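Local coordinates for uncharacterized protein (PDB 3L7Y) that probably acts as a magnesium-dependent phosphatase of the haloacid dehalogenase-like family, although its physiological substrate is not known, at residues 79-84 with 182-187; 113-118 with 142-147; 71-76 with 240-245; 39-44 with 231-236. All coordinates share one frame; numbering follows the deposited sequence.

Interaction 1. Residues 79-84 with 182-187; sequences SNPYRQ and FFKLTL
K184 reaches across from strand 182-188 and puts its ammonium group on the backbone carbonyl of S79. This is the close part of the contact: NZ lies 3.1 Å from S79 O in a hydrogen bond, and the methylene CE follows at 3.5 Å from the same oxygen. The bond meets the carbonyl at a C=O...N angle of 149°, with the nitrogen tilted 29° out of the carbonyl plane. K184 has its CG between the backbone N and the carbonyl carbon, runs straight through CD, and kinks only at the last torsion (chi4 -64°), which turns NZ onto the oxygen. The amine also makes a salt bridge to E101 and a weak hydrogen bond to S142 OG. In the haloacid dehalogenase fold this is where the Rossmann-like core meets its cap: the 79-84 turn follows core strand 73-77, and the lysine belongs to the six-stranded cap sheet. The rest of the pairing is loose. P81 CG comes no nearer to K184 NZ than 4.4 Å, and S79 CB, on a partly exposed residue, stays 4.8 Å from K184 CE. That serine side chain lies about 6 Å from those of D43 and D45, while the neighbouring N80 gives a hydrogen bond from ND2 to D45 OD2, a side-chain oxygen of a magnesium-site residue.

Interaction 2. Residues 113-118 with 142-147; sequences LIEVFQ and SGEKKG
E144 brings its carboxylate up to the ring of F117 and the acid of E115. Its CB points toward 113-118 but has no close partner there, and neither has CG; with CG anti to the backbone N (chi1 -168°) and the chain extended beyond, these two carbons act as a spacer. CD then arrives 3.8 Å from F117 CZ, the carboxylate plane turned 52° from the ring. OE1 is just as close to that CZ and also forms a salt bridge with R181 NH1. OE2 faces the acid of E115, 3.7 Å from its OE1. The two carboxylates are 75° apart in plane; if both are ionised, R181, which has a long, weak ion pair with E115 OE2 as well, would probably offset part of the repulsion. E144 follows strand 138-143 of the cap sheet, whereas E115 ends strand 111-115, outermost in the core sheet, and F117 runs on from it to stack on F183 of cap strand 182-188.

Interaction 3. Residues 71-76 with 240-245; sequences DIRFVV and WNFTSD
The side chain of R73 runs along one face of the W240 indole, tracing the length of the bicycle. CG sits over the six-membered ring, 4.0 Å from its centroid, as a CH-pi contact; NE lies above the shared middle of the ring system; and CZ stands over the five-membered ring at 3.9 Å in a cation-pi interaction, 14° off the normal. The guanidinium is not parallel to the indole, however. The planes are 43° apart, which dips NH2 to 3.2 Å from W240 CD1. Bends at chi2 and chi3 lay the chain along the aromatic surface. In the Rossmann-like core, strand 73-77 lies next to strand 39-42. The loop 240-245 links helix 229-239 to strand 247-251, and the indole, just after the helix, rests on side chains of strand 73-77 and on T97 of strand 97-100. V75, two residues on and facing the same way as R73, meets the indole at its edge and in its plane, CG2 being 3.9 Å from CH2. F242 presents its ring edge to R73 NH1, F242 CZ lying 4.1 Å from it, and ring and guanidinium are nearly perpendicular at 87°. NH1 also has D71 OD2 as a long salt-bridge partner at 3.7 Å.

Interaction 4. Residues 39-44 with 231-236; sequences VIATDM and WALQQL. With MG (magnesium ion), chain B.
L233 projects from its helix onto A41 and V39, and these three apolar side chains make up nearly the whole contact. The isobutyl group straddles the alanine methyl: A41 CB is 4.0 Å from L233 CD1 and equally far from CD2, so it sits against the fork of the leucine. CD1 alone extends to the valine, 4.1 Å from V39 CG2, where the valine and leucine side chains lie alongside each other, running in opposite senses. There are no polar bonds between the segments, and all three residues are buried. V39 and A41 alternate with I40 and T42, whose side chains belong to the other side of the sheet. Where the strand ends, T42 OG1 donates to D43 O at 2.7 Å, in the carbonyl plane and on a lone pair. D43 then turns its carboxylate to the magnesium ion, OD2 binding at 2.4 Å; four waters, D45 O and D252 OD2 complete the shell. D43 is the first aspartate of the DxD motif characteristic of the family. K229, at the start of the helix that carries L233, makes a salt bridge to D43 OD1. Helix 229-239 thus packs across the sheet, with L233 also on L247 of strand 247-251, while A232 and L236 lean on strand 97-100, two places beyond 39-42 on the other side.

Interactions 3 and 4, centres 8 Å apart, share the core: strands 73-77 and 39-42 are sheet neighbours, with V75 N 2.7 Å from I40 O, and helix 229-239 runs from one contact into the other. Interactions 1 and 2, centres 7 Å apart, lie where core and cap meet, joined in the cap sheet by F183 N at 2.9 Å from S142 O. Interaction 2 also reaches the helix of interaction 4, with I114 CD1 4.0 Å from W231 CH2. Two of the contacts come near the magnesium site: D43 of interaction 4 binds the ion directly, and the S79 side chain of interaction 1 is about 7 Å from it. Interaction 2 lies away from the site.

Interaction 1. Residues 79-84 with 182-187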
loop_
_atom_site.group_PDB
_atom_site.type_symbol
_atom_site.label_atom_id
_atom_site.label_comp_id
_atom_site.label_asym_id
_atom_site.label_seq_id
_atom_site.Cartn_x
_atom_site.Cartn_y
_atom_site.Cartn_z
ATOM N N SER A 79 -0.925 -0.308 -0.162
ATOM C CA SER A 79 -1.176 -1.310 0.859
ATOM C C SER A 79 -2.165 -2.382 0.377
ATOM O O SER A 79 -2.154 -3.504 0.881
ATOM C CB SER A 79 -1.700 -0.662 2.131
ATOM O OG SER A 79 -3.028 -0.221 1.956
ATOM N N ASN A 80 -3.011 -2.047 -0.601
ATOM C CA ASN A 80 -4.043 -2.989 -1.064
ATOM C C ASN A 80 -3.449 -4.222 -1.729
ATOM O O ASN A 80 -2.291 -4.199 -2.179
ATOM C CB ASN A 80 -5.017 -2.308 -2.041
ATOM C CG ASN A 80 -5.643 -1.051 -1.459
ATOM O OD1 ASN A 80 -5.767 -0.907 -0.242
ATOM N ND2 ASN A 80 -6.028 -0.136 -2.324
ATOM N N PRO A 81 -4.236 -5.306 -1.800
ATOM C CA PRO A 81 -3.722 -6.521 -2.427
ATOM C C PRO A 81 -3.601 -6.327 -3.923
ATOM O O PRO A 81 -4.333 -5.528 -4.516
ATOM C CB PRO A 81 -4.805 -7.571 -2.105
ATOM C CG PRO A 81 -5.527 -7.014 -0.896
ATOM C CD PRO A 81 -5.555 -5.525 -1.182
ATOM N N TYR A 82 -2.678 -7.058 -4.526
ATOM C CA TYR A 82 -2.459 -6.981 -5.959
ATOM C C TYR A 82 -3.750 -7.200 -6.745
ATOM O O TYR A 82 -4.038 -6.469 -7.691
ATOM C CB TYR A 82 -1.399 -7.999 -6.375
ATOM C CG TYR A 82 -1.442 -8.374 -7.835
ATOM C CD1 TYR A 82 -1.844 -9.643 -8.233
ATOM C CD2 TYR A 82 -1.083 -7.453 -8.822
ATOM C CE1 TYR A 82 -1.883 -9.990 -9.583
ATOM C CE2 TYR A 82 -1.114 -7.780 -10.163
ATOM C CZ TYR A 82 -1.515 -9.051 -10.542
ATOM O OH TYR A 82 -1.544 -9.375 -11.876
ATOM N N ARG A 83 -4.544 -8.190 -6.349
ATOM C CA ARG A 83 -5.751 -8.531 -7.051
ATOM C C ARG A 83 -6.682 -7.345 -7.117
ATOM O O ARG A 83 -7.384 -7.195 -8.060
ATOM C CB ARG A 83 -6.488 -9.728 -6.431
ATOM C CG ARG A 83 -5.879 -11.061 -6.747
ATOM C CD ARG A 83 -6.621 -12.250 -6.010
ATOM N NE ARG A 83 -5.704 -13.349 -5.916
ATOM C CZ ARG A 83 -5.256 -13.959 -6.983
ATOM N NH1 ARG A 83 -5.678 -13.571 -8.151
ATOM N NH2 ARG A 83 -4.401 -14.948 -6.903
ATOM N N GLN A 84 -6.664 -6.504 -6.110
ATOM C CA GLN A 84 -7.539 -5.341 -6.090
ATOM C C GLN A 84 -6.916 -4.207 -6.913
ATOM O O GLN A 84 -7.632 -3.415 -7.522
ATOM C CB GLN A 84 -7.843 -4.903 -4.650
ATOM C CG GLN A 84 -8.776 -3.695 -4.539
ATOM C CD GLN A 84 -8.038 -2.352 -4.574
ATOM O OE1 GLN A 84 -6.914 -2.249 -5.076
ATOM N NE2 GLN A 84 -8.674 -1.317 -4.034
ATOM N N PHE A 182 -0.721 -15.631 4.092
ATOM C CA PHE A 182 -1.107 -14.260 4.388
ATOM C C PHE A 182 0.036 -13.272 4.190
ATOM O O PHE A 182 1.151 -13.481 4.674
ATOM C CB PHE A 182 -1.653 -14.163 5.819
ATOM C CG PHE A 182 -2.812 -15.076 6.079
ATOM C CD1 PHE A 182 -2.618 -16.301 6.689
ATOM C CD2 PHE A 182 -4.093 -14.716 5.695
ATOM C CE1 PHE A 182 -3.678 -17.151 6.920
ATOM C CE2 PHE A 182 -5.161 -15.560 5.926
ATOM C CZ PHE A 182 -4.952 -16.782 6.535
ATOM N N PHE A 183 -0.256 -12.180 3.493
ATOM C CA PHE A 183 0.745 -11.142 3.252
ATOM C C PHE A 183 0.828 -10.138 4.388
ATOM O O PHE A 183 1.912 -9.624 4.705
ATOM C CB PHE A 183 0.410 -10.380 1.985
ATOM C CG PHE A 183 0.704 -11.127 0.730
ATOM C CD1 PHE A 183 -0.313 -11.411 -0.174
ATOM C CD2 PHE A 183 1.994 -11.528 0.436
ATOM C CE1 PHE A 183 -0.038 -12.078 -1.360
ATOM C CE2 PHE A 183 2.269 -12.220 -0.733
ATOM C CZ PHE A 183 1.253 -12.475 -1.642
ATOM N N LYS A 184 -0.328 -9.829 4.968
ATOM C CA LYS A 184 -0.420 -8.811 6.003
ATOM C C LYS A 184 -1.712 -8.983 6.792
ATOM O O LYS A 184 -2.585 -9.769 6.408
ATOM C CB LYS A 184 -0.396 -7.414 5.365
ATOM C CG LYS A 184 -1.749 -6.945 4.805
ATOM C CD LYS A 184 -1.680 -5.461 4.395
ATOM C CE LYS A 184 -3.023 -4.913 3.916
ATOM N NZ LYS A 184 -3.490 -5.584 2.674
ATOM N N LEU A 185 -1.826 -8.254 7.898
ATOM C CA LEU A 185 -3.113 -8.093 8.569
ATOM C C LEU A 185 -3.509 -6.630 8.584
ATOM O O LEU A 185 -2.670 -5.752 8.421
ATOM C CB LEU A 185 -3.071 -8.574 10.020
ATOM C CG LEU A 185 -2.242 -9.799 10.413
ATOM C CD1 LEU A 185 -2.620 -10.194 11.829
ATOM C CD2 LEU A 185 -2.482 -10.932 9.445
ATOM N N THR A 186 -4.781 -6.362 8.832
ATOM C CA THR A 186 -5.218 -4.983 8.969
ATOM C C THR A 186 -6.061 -4.806 10.219
ATOM O O THR A 186 -6.948 -5.612 10.505
ATOM C CB THR A 186 -5.989 -4.498 7.721
ATOM O OG1 THR A 186 -5.127 -4.540 6.572
ATOM C CG2 THR A 186 -6.485 -3.070 7.926
ATOM N N LEU A 187 -5.763 -3.766 10.987
ATOM C CA LEU A 187 -6.600 -3.430 12.117
ATOM C C LEU A 187 -7.421 -2.200 11.782
ATOM O O LEU A 187 -6.889 -1.211 11.274
ATOM C CB LEU A 187 -5.760 -3.159 13.360
ATOM C CG LEU A 187 -4.809 -4.251 13.852
ATOM C CD1 LEU A 187 -4.301 -3.887 15.229
ATOM C CD2 LEU A 187 -5.520 -5.597 13.876
#

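Interaction 2. Residues 113-118 with 142-147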
loop_
_atom_site.group_PDB
_atom_site.type_symbol
_atom_site.label_atom_id
_atom_site.label_comp_id
_atom_site.label_asym_id
_atom_site.label_seq_id
_atom_site.Cartn_x
_atom_site.Cartn_y
_atom_site.Cartn_z
ATOM N N LEU A 113 7.029 -11.400 -8.907
ATOM C CA LEU A 113 8.453 -11.192 -8.683
ATOM C C LEU A 113 8.830 -11.558 -7.263
ATOM O O LEU A 113 9.797 -12.274 -7.023
ATOM C CB LEU A 113 8.844 -9.740 -8.916
ATOM C CG LEU A 113 8.938 -9.220 -10.340
ATOM C CD1 LEU A 113 9.706 -7.893 -10.278
ATOM C CD2 LEU A 113 9.633 -10.220 -11.237
ATOM N N ILE A 114 8.088 -11.022 -6.310
ATOM C CA ILE A 114 8.327 -11.393 -4.931
ATOM C C ILE A 114 7.012 -11.609 -4.178
ATOM O O ILE A 114 6.016 -10.894 -4.385
ATOM C CB ILE A 114 9.241 -10.375 -4.197
ATOM C CG1 ILE A 114 8.413 -9.343 -3.455
ATOM C CG2 ILE A 114 10.261 -9.723 -5.139
ATOM C CD1 ILE A 114 8.387 -9.610 -1.999
ATOM N N GLU A 115 7.008 -12.626 -3.326
ATOM C CA GLU A 115 5.884 -12.853 -2.430
ATOM C C GLU A 115 6.373 -13.358 -1.089
ATOM O O GLU A 115 6.836 -14.487 -0.965
ATOM C CB GLU A 115 4.828 -13.787 -3.040
ATOM C CG GLU A 115 5.344 -14.970 -3.817
ATOM C CD GLU A 115 4.222 -15.950 -4.151
ATOM O OE1 GLU A 115 3.148 -15.502 -4.607
ATOM O OE2 GLU A 115 4.414 -17.169 -3.946
ATOM N N VAL A 116 6.292 -12.489 -0.089
ATOM C CA VAL A 116 6.746 -12.829 1.242
ATOM C C VAL A 116 5.539 -12.982 2.153
ATOM O O VAL A 116 4.715 -12.069 2.300
ATOM C CB VAL A 116 7.742 -11.782 1.793
ATOM C CG1 VAL A 116 8.179 -12.140 3.200
ATOM C CG2 VAL A 116 8.949 -11.678 0.882
ATOM N N PHE A 117 5.429 -14.156 2.752
ATOM C CA PHE A 117 4.298 -14.447 3.627
ATOM C C PHE A 117 4.706 -14.371 5.079
ATOM O O PHE A 117 5.877 -14.560 5.426
ATOM C CB PHE A 117 3.700 -15.815 3.294
ATOM C CG PHE A 117 3.111 -15.890 1.916
ATOM C CD1 PHE A 117 3.702 -16.668 0.933
ATOM C CD2 PHE A 117 1.973 -15.170 1.598
ATOM C CE1 PHE A 117 3.151 -16.737 -0.340
ATOM C CE2 PHE A 117 1.419 -15.228 0.329
ATOM C CZ PHE A 117 2.013 -16.013 -0.642
ATOM N N GLN A 118 3.750 -14.051 5.937
ATOM C CA GLN A 118 4.046 -13.981 7.357
ATOM C C GLN A 118 4.003 -15.396 7.926
ATOM O O GLN A 118 3.351 -16.268 7.361
ATOM C CB GLN A 118 3.081 -13.014 8.067
ATOM C CG GLN A 118 3.363 -11.550 7.669
ATOM C CD GLN A 118 2.315 -10.552 8.127
ATOM O OE1 GLN A 118 2.607 -9.360 8.287
ATOM N NE2 GLN A 118 1.103 -11.015 8.326
ATOM N N SER A 142 -5.196 -10.601 5.395
ATOM C CA SER A 142 -5.112 -10.416 3.956
ATOM C C SER A 142 -4.321 -11.565 3.334
ATOM O O SER A 142 -3.090 -11.592 3.408
ATOM C CB SER A 142 -4.496 -9.044 3.618
ATOM O OG SER A 142 -4.495 -8.800 2.221
ATOM N N GLY A 143 -5.042 -12.521 2.739
ATOM C CA GLY A 143 -4.443 -13.739 2.217
ATOM C C GLY A 143 -4.140 -13.649 0.735
ATOM O O GLY A 143 -4.382 -12.628 0.090
ATOM N N GLU A 144 -3.604 -14.725 0.184
ATOM C CA GLU A 144 -3.168 -14.705 -1.202
ATOM C C GLU A 144 -4.358 -14.527 -2.143
ATOM O O GLU A 144 -4.244 -13.893 -3.192
ATOM C CB GLU A 144 -2.416 -15.993 -1.518
ATOM C CG GLU A 144 -1.653 -15.994 -2.824
ATOM C CD GLU A 144 -0.788 -17.232 -2.959
ATOM O OE1 GLU A 144 -0.874 -18.103 -2.066
ATOM O OE2 GLU A 144 -0.029 -17.337 -3.947
ATOM N N LYS A 145 -5.505 -15.072 -1.748
ATOM C CA LYS A 145 -6.679 -15.110 -2.615
ATOM C C LYS A 145 -7.875 -14.393 -2.009
ATOM O O LYS A 145 -8.746 -13.911 -2.724
ATOM C CB LYS A 145 -7.066 -16.557 -2.943
ATOM C CG LYS A 145 -6.046 -17.307 -3.784
ATOM N N LYS A 146 -7.932 -14.319 -0.689
ATOM C CA LYS A 146 -9.062 -13.645 -0.069
ATOM C C LYS A 146 -8.707 -13.012 1.264
ATOM O O LYS A 146 -7.599 -13.170 1.751
ATOM C CB LYS A 146 -10.227 -14.624 0.114
ATOM C CG LYS A 146 -9.832 -15.920 0.770
ATOM N N GLY A 147 -9.669 -12.299 1.839
ATOM C CA GLY A 147 -9.533 -11.743 3.167
ATOM C C GLY A 147 -10.457 -12.424 4.156
ATOM O O GLY A 147 -11.445 -13.053 3.767
#

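Interaction 3. Residues 71-76 with 240-245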
loop_
_atom_site.group_PDB
_atom_site.type_symbol
_atom_site.label_atom_id
_atom_site.label_comp_id
_atom_site.label_asym_id
_atom_site.label_seq_id
_atom_site.Cartn_x
_atom_site.Cartn_y
_atom_site.Cartn_z
ATOM N N ASP A 71 10.955 4.296 -22.311
ATOM C CA ASP A 71 11.384 3.358 -21.349
ATOM C C ASP A 71 11.334 3.866 -19.917
ATOM O O ASP A 71 12.219 3.654 -19.172
ATOM C CB ASP A 71 12.741 2.786 -21.674
ATOM C CG ASP A 71 12.953 1.464 -21.002
ATOM O OD1 ASP A 71 11.983 0.849 -20.647
ATOM O OD2 ASP A 71 14.063 1.056 -20.752
ATOM N N ILE A 72 10.260 4.509 -19.541
ATOM C CA ILE A 72 10.124 4.930 -18.175
ATOM C C ILE A 72 9.174 3.965 -17.453
ATOM O O ILE A 72 8.091 3.775 -17.884
ATOM C CB ILE A 72 9.638 6.357 -18.077
ATOM C CG1 ILE A 72 10.700 7.311 -18.574
ATOM C CG2 ILE A 72 9.259 6.687 -16.674
ATOM C CD1 ILE A 72 10.194 8.631 -18.778
ATOM N N ARG A 73 9.629 3.367 -16.370
ATOM C CA ARG A 73 8.823 2.353 -15.696
ATOM C C ARG A 73 7.747 2.955 -14.792
ATOM O O ARG A 73 7.976 3.968 -14.138
ATOM C CB ARG A 73 9.722 1.425 -14.878
ATOM C CG ARG A 73 10.002 0.084 -15.531
ATOM C CD ARG A 73 11.306 0.061 -16.298
ATOM N NE ARG A 73 11.920 -1.268 -16.252
ATOM C CZ ARG A 73 13.063 -1.586 -16.852
ATOM N NH1 ARG A 73 13.724 -0.674 -17.553
ATOM N NH2 ARG A 73 13.547 -2.818 -16.749
ATOM N N PHE A 74 6.567 2.340 -14.770
ATOM C CA PHE A 74 5.482 2.844 -13.936
ATOM C C PHE A 74 5.078 1.817 -12.890
ATOM O O PHE A 74 4.745 0.676 -13.220
ATOM C CB PHE A 74 4.266 3.280 -14.769
ATOM C CG PHE A 74 3.209 3.999 -13.964
ATOM C CD1 PHE A 74 3.261 5.376 -13.787
ATOM C CD2 PHE A 74 2.173 3.288 -13.360
ATOM C CE1 PHE A 74 2.292 6.028 -13.031
ATOM C CE2 PHE A 74 1.197 3.937 -12.605
ATOM C CZ PHE A 74 1.262 5.307 -12.436
ATOM N N VAL A 75 5.117 2.240 -11.633
ATOM C CA VAL A 75 4.907 1.346 -10.498
ATOM C C VAL A 75 3.725 1.800 -9.645
ATOM O O VAL A 75 3.678 2.934 -9.181
ATOM C CB VAL A 75 6.179 1.282 -9.614
ATOM C CG1 VAL A 75 5.960 0.402 -8.396
ATOM C CG2 VAL A 75 7.389 0.810 -10.432
ATOM N N VAL A 76 2.762 0.907 -9.456
ATOM C CA VAL A 76 1.669 1.136 -8.536
ATOM C C VAL A 76 2.083 0.594 -7.157
ATOM O O VAL A 76 2.379 -0.586 -7.030
ATOM C CB VAL A 76 0.399 0.424 -9.053
ATOM C CG1 VAL A 76 -0.733 0.519 -8.057
ATOM C CG2 VAL A 76 -0.011 1.003 -10.402
ATOM N N TRP A 240 16.500 -3.181 -11.645
ATOM C CA TRP A 240 16.584 -2.497 -12.935
ATOM C C TRP A 240 17.881 -1.701 -13.068
ATOM O O TRP A 240 18.077 -0.966 -14.030
ATOM C CB TRP A 240 15.383 -1.574 -13.152
ATOM C CG TRP A 240 14.079 -2.292 -13.161
ATOM C CD1 TRP A 240 13.831 -3.533 -13.677
ATOM C CD2 TRP A 240 12.829 -1.808 -12.654
ATOM N NE1 TRP A 240 12.505 -3.852 -13.514
ATOM C CE2 TRP A 240 11.867 -2.810 -12.896
ATOM C CE3 TRP A 240 12.428 -0.621 -12.032
ATOM C CZ2 TRP A 240 10.534 -2.668 -12.525
ATOM C CZ3 TRP A 240 11.108 -0.484 -11.661
ATOM C CH2 TRP A 240 10.173 -1.506 -11.908
ATOM N N ASN A 241 18.758 -1.859 -12.090
ATOM C CA ASN A 241 20.029 -1.156 -12.072
ATOM C C ASN A 241 19.888 0.356 -12.190
ATOM O O ASN A 241 20.549 0.986 -13.024
ATOM C CB ASN A 241 20.936 -1.670 -13.177
ATOM C CG ASN A 241 22.378 -1.676 -12.766
ATOM O OD1 ASN A 241 22.733 -2.269 -11.753
ATOM N ND2 ASN A 241 23.224 -1.009 -13.542
ATOM N N PHE A 242 19.011 0.930 -11.370
ATOM C CA PHE A 242 18.912 2.378 -11.248
ATOM C C PHE A 242 19.195 2.772 -9.814
ATOM O O PHE A 242 19.359 1.913 -8.929
ATOM C CB PHE A 242 17.519 2.899 -11.621
ATOM C CG PHE A 242 17.075 2.533 -13.003
ATOM C CD1 PHE A 242 17.894 2.751 -14.093
ATOM C CD2 PHE A 242 15.817 1.986 -13.213
ATOM C CE1 PHE A 242 17.474 2.408 -15.369
ATOM C CE2 PHE A 242 15.388 1.640 -14.483
ATOM C CZ PHE A 242 16.218 1.852 -15.566
ATOM N N THR A 243 19.242 4.078 -9.574
ATOM C CA THR A 243 19.357 4.566 -8.211
ATOM C C THR A 243 18.163 5.436 -7.868
ATOM O O THR A 243 17.335 5.756 -8.732
ATOM C CB THR A 243 20.637 5.390 -7.982
ATOM O OG1 THR A 243 20.483 6.696 -8.554
ATOM C CG2 THR A 243 21.833 4.696 -8.581
ATOM N N SER A 244 18.098 5.825 -6.602
ATOM C CA SER A 244 17.014 6.651 -6.101
ATOM C C SER A 244 17.039 8.026 -6.752
ATOM O O SER A 244 16.079 8.784 -6.640
ATOM C CB SER A 244 17.114 6.777 -4.586
ATOM O OG SER A 244 18.338 7.388 -4.236
ATOM N N ASP A 245 18.134 8.352 -7.436
ATOM C CA ASP A 245 18.209 9.625 -8.146
ATOM C C ASP A 245 17.292 9.647 -9.364
ATOM O O ASP A 245 16.945 10.720 -9.868
ATOM C CB ASP A 245 19.647 9.952 -8.552
ATOM C CG ASP A 245 20.513 10.352 -7.370
ATOM O OD1 ASP A 245 19.968 10.728 -6.305
ATOM O OD2 ASP A 245 21.750 10.286 -7.510
#

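Interaction 4. Residues 39-44 with 231-236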
loop_
_atom_site.group_PDB
_atom_site.type_symbol
_atom_site.label_atom_id
_atom_site.label_comp_id
_atom_site.label_asym_id
_atom_site.label_seq_id
_atom_site.Cartn_x
_atom_site.Cartn_y
_atom_site.Cartn_z
ATOM N N VAL A 39 11.989 5.607 -13.170
ATOM C CA VAL A 39 10.849 4.909 -12.592
ATOM C C VAL A 39 9.951 5.898 -11.875
ATOM O O VAL A 39 10.431 6.835 -11.224
ATOM C CB VAL A 39 11.252 3.659 -11.737
ATOM C CG1 VAL A 39 12.749 3.609 -11.486
ATOM C CG2 VAL A 39 10.422 3.548 -10.457
ATOM N N ILE A 40 8.648 5.732 -12.078
ATOM C CA ILE A 40 7.640 6.571 -11.456
ATOM C C ILE A 40 6.763 5.653 -10.613
ATOM O O ILE A 40 6.195 4.688 -11.123
ATOM C CB ILE A 40 6.763 7.259 -12.505
ATOM C CG1 ILE A 40 7.601 8.165 -13.421
ATOM C CG2 ILE A 40 5.627 8.057 -11.835
ATOM C CD1 ILE A 40 6.783 8.851 -14.490
ATOM N N ALA A 41 6.655 5.952 -9.326
ATOM C CA ALA A 41 5.921 5.098 -8.401
ATOM C C ALA A 41 4.848 5.908 -7.731
ATOM O O ALA A 41 5.105 6.998 -7.247
ATOM C CB ALA A 41 6.877 4.516 -7.345
ATOM N N THR A 42 3.633 5.392 -7.696
ATOM C CA THR A 42 2.582 6.140 -7.033
ATOM C C THR A 42 1.732 5.329 -6.076
ATOM O O THR A 42 1.322 4.194 -6.363
ATOM C CB THR A 42 1.642 6.797 -8.038
ATOM O OG1 THR A 42 0.737 7.659 -7.341
ATOM C CG2 THR A 42 0.846 5.736 -8.782
ATOM N N ASP A 43 1.443 5.939 -4.938
ATOM C CA ASP A 43 0.392 5.437 -4.076
ATOM C C ASP A 43 -0.945 5.525 -4.828
ATOM O O ASP A 43 -1.054 6.272 -5.809
ATOM C CB ASP A 43 0.348 6.269 -2.809
ATOM C CG ASP A 43 -0.730 5.824 -1.876
ATOM O OD1 ASP A 43 -1.014 4.606 -1.844
ATOM O OD2 ASP A 43 -1.301 6.695 -1.197
ATOM N N MET A 44 -1.955 4.771 -4.380
ATOM C CA MET A 44 -3.264 4.757 -5.044
ATOM C C MET A 44 -4.338 5.598 -4.345
ATOM O O MET A 44 -4.625 6.729 -4.757
ATOM C CB MET A 44 -3.751 3.314 -5.234
ATOM C CG MET A 44 -3.000 2.577 -6.319
ATOM S SD MET A 44 -3.345 3.292 -7.933
ATOM C CE MET A 44 -5.026 2.712 -8.186
ATOM N N TRP A 231 11.356 -0.177 0.821
ATOM C CA TRP A 231 12.018 -1.452 0.561
ATOM C C TRP A 231 11.622 -2.028 -0.813
ATOM O O TRP A 231 12.432 -2.473 -1.537
ATOM C CB TRP A 231 11.757 -2.464 1.676
ATOM C CG TRP A 231 12.347 -3.790 1.433
ATOM C CD1 TRP A 231 13.567 -4.230 1.810
ATOM C CD2 TRP A 231 11.760 -4.853 0.720
ATOM N NE1 TRP A 231 13.767 -5.491 1.395
ATOM C CE2 TRP A 231 12.669 -5.900 0.712
ATOM C CE3 TRP A 231 10.547 -5.032 0.094
ATOM C CZ2 TRP A 231 12.398 -7.098 0.083
ATOM C CZ3 TRP A 231 10.291 -6.201 -0.497
ATOM C CH2 TRP A 231 11.199 -7.224 -0.488
ATOM N N ALA A 232 10.363 -1.964 -1.133
ATOM C CA ALA A 232 9.880 -2.483 -2.390
ATOM C C ALA A 232 10.558 -1.757 -3.559
ATOM O O ALA A 232 11.149 -2.374 -4.372
ATOM C CB ALA A 232 8.448 -2.396 -2.476
ATOM N N LEU A 233 10.510 -0.443 -3.572
ATOM C CA LEU A 233 11.171 0.347 -4.595
ATOM C C LEU A 233 12.678 0.120 -4.647
ATOM O O LEU A 233 13.240 0.033 -5.651
ATOM C CB LEU A 233 10.823 1.804 -4.447
ATOM C CG LEU A 233 9.633 2.237 -5.283
ATOM C CD1 LEU A 233 9.783 1.887 -6.761
ATOM C CD2 LEU A 233 8.362 1.726 -4.842
ATOM N N GLN A 234 13.306 -0.020 -3.520
ATOM C CA GLN A 234 14.729 -0.356 -3.513
ATOM C C GLN A 234 14.966 -1.653 -4.286
ATOM O O GLN A 234 15.847 -1.740 -5.140
ATOM C CB GLN A 234 15.255 -0.476 -2.075
ATOM C CG GLN A 234 15.279 0.843 -1.330
ATOM C CD GLN A 234 15.867 0.730 0.062
ATOM O OE1 GLN A 234 16.543 1.644 0.535
ATOM N NE2 GLN A 234 15.620 -0.395 0.726
ATOM N N GLN A 235 14.155 -2.665 -4.002
ATOM C CA GLN A 235 14.288 -3.928 -4.703
ATOM C C GLN A 235 14.153 -3.756 -6.217
ATOM O O GLN A 235 14.858 -4.394 -7.000
ATOM C CB GLN A 235 13.239 -4.905 -4.191
ATOM C CG GLN A 235 13.447 -5.286 -2.736
ATOM C CD GLN A 235 14.769 -5.984 -2.525
ATOM O OE1 GLN A 235 15.550 -5.617 -1.640
ATOM N NE2 GLN A 235 15.044 -6.980 -3.357
ATOM N N LEU A 236 13.248 -2.884 -6.636
ATOM C CA LEU A 236 12.998 -2.711 -8.063
ATOM C C LEU A 236 14.115 -1.899 -8.722
ATOM O O LEU A 236 14.607 -2.260 -9.796
ATOM C CB LEU A 236 11.627 -2.076 -8.290
ATOM C CG LEU A 236 10.433 -2.973 -7.938
ATOM C CD1 LEU A 236 9.175 -2.143 -7.823
ATOM C CD2 LEU A 236 10.258 -4.066 -8.997
HETATM MG MG MG B . -2.974 6.670 0.581
HETATM O O HOH W 1 -3.557 4.186 0.266
HETATM O O HOH W 2 -3.478 5.902 2.897
HETATM O O HOH W 3 -0.889 5.792 1.548
HETATM O O HOH W 4 -4.710 7.924 1.826
#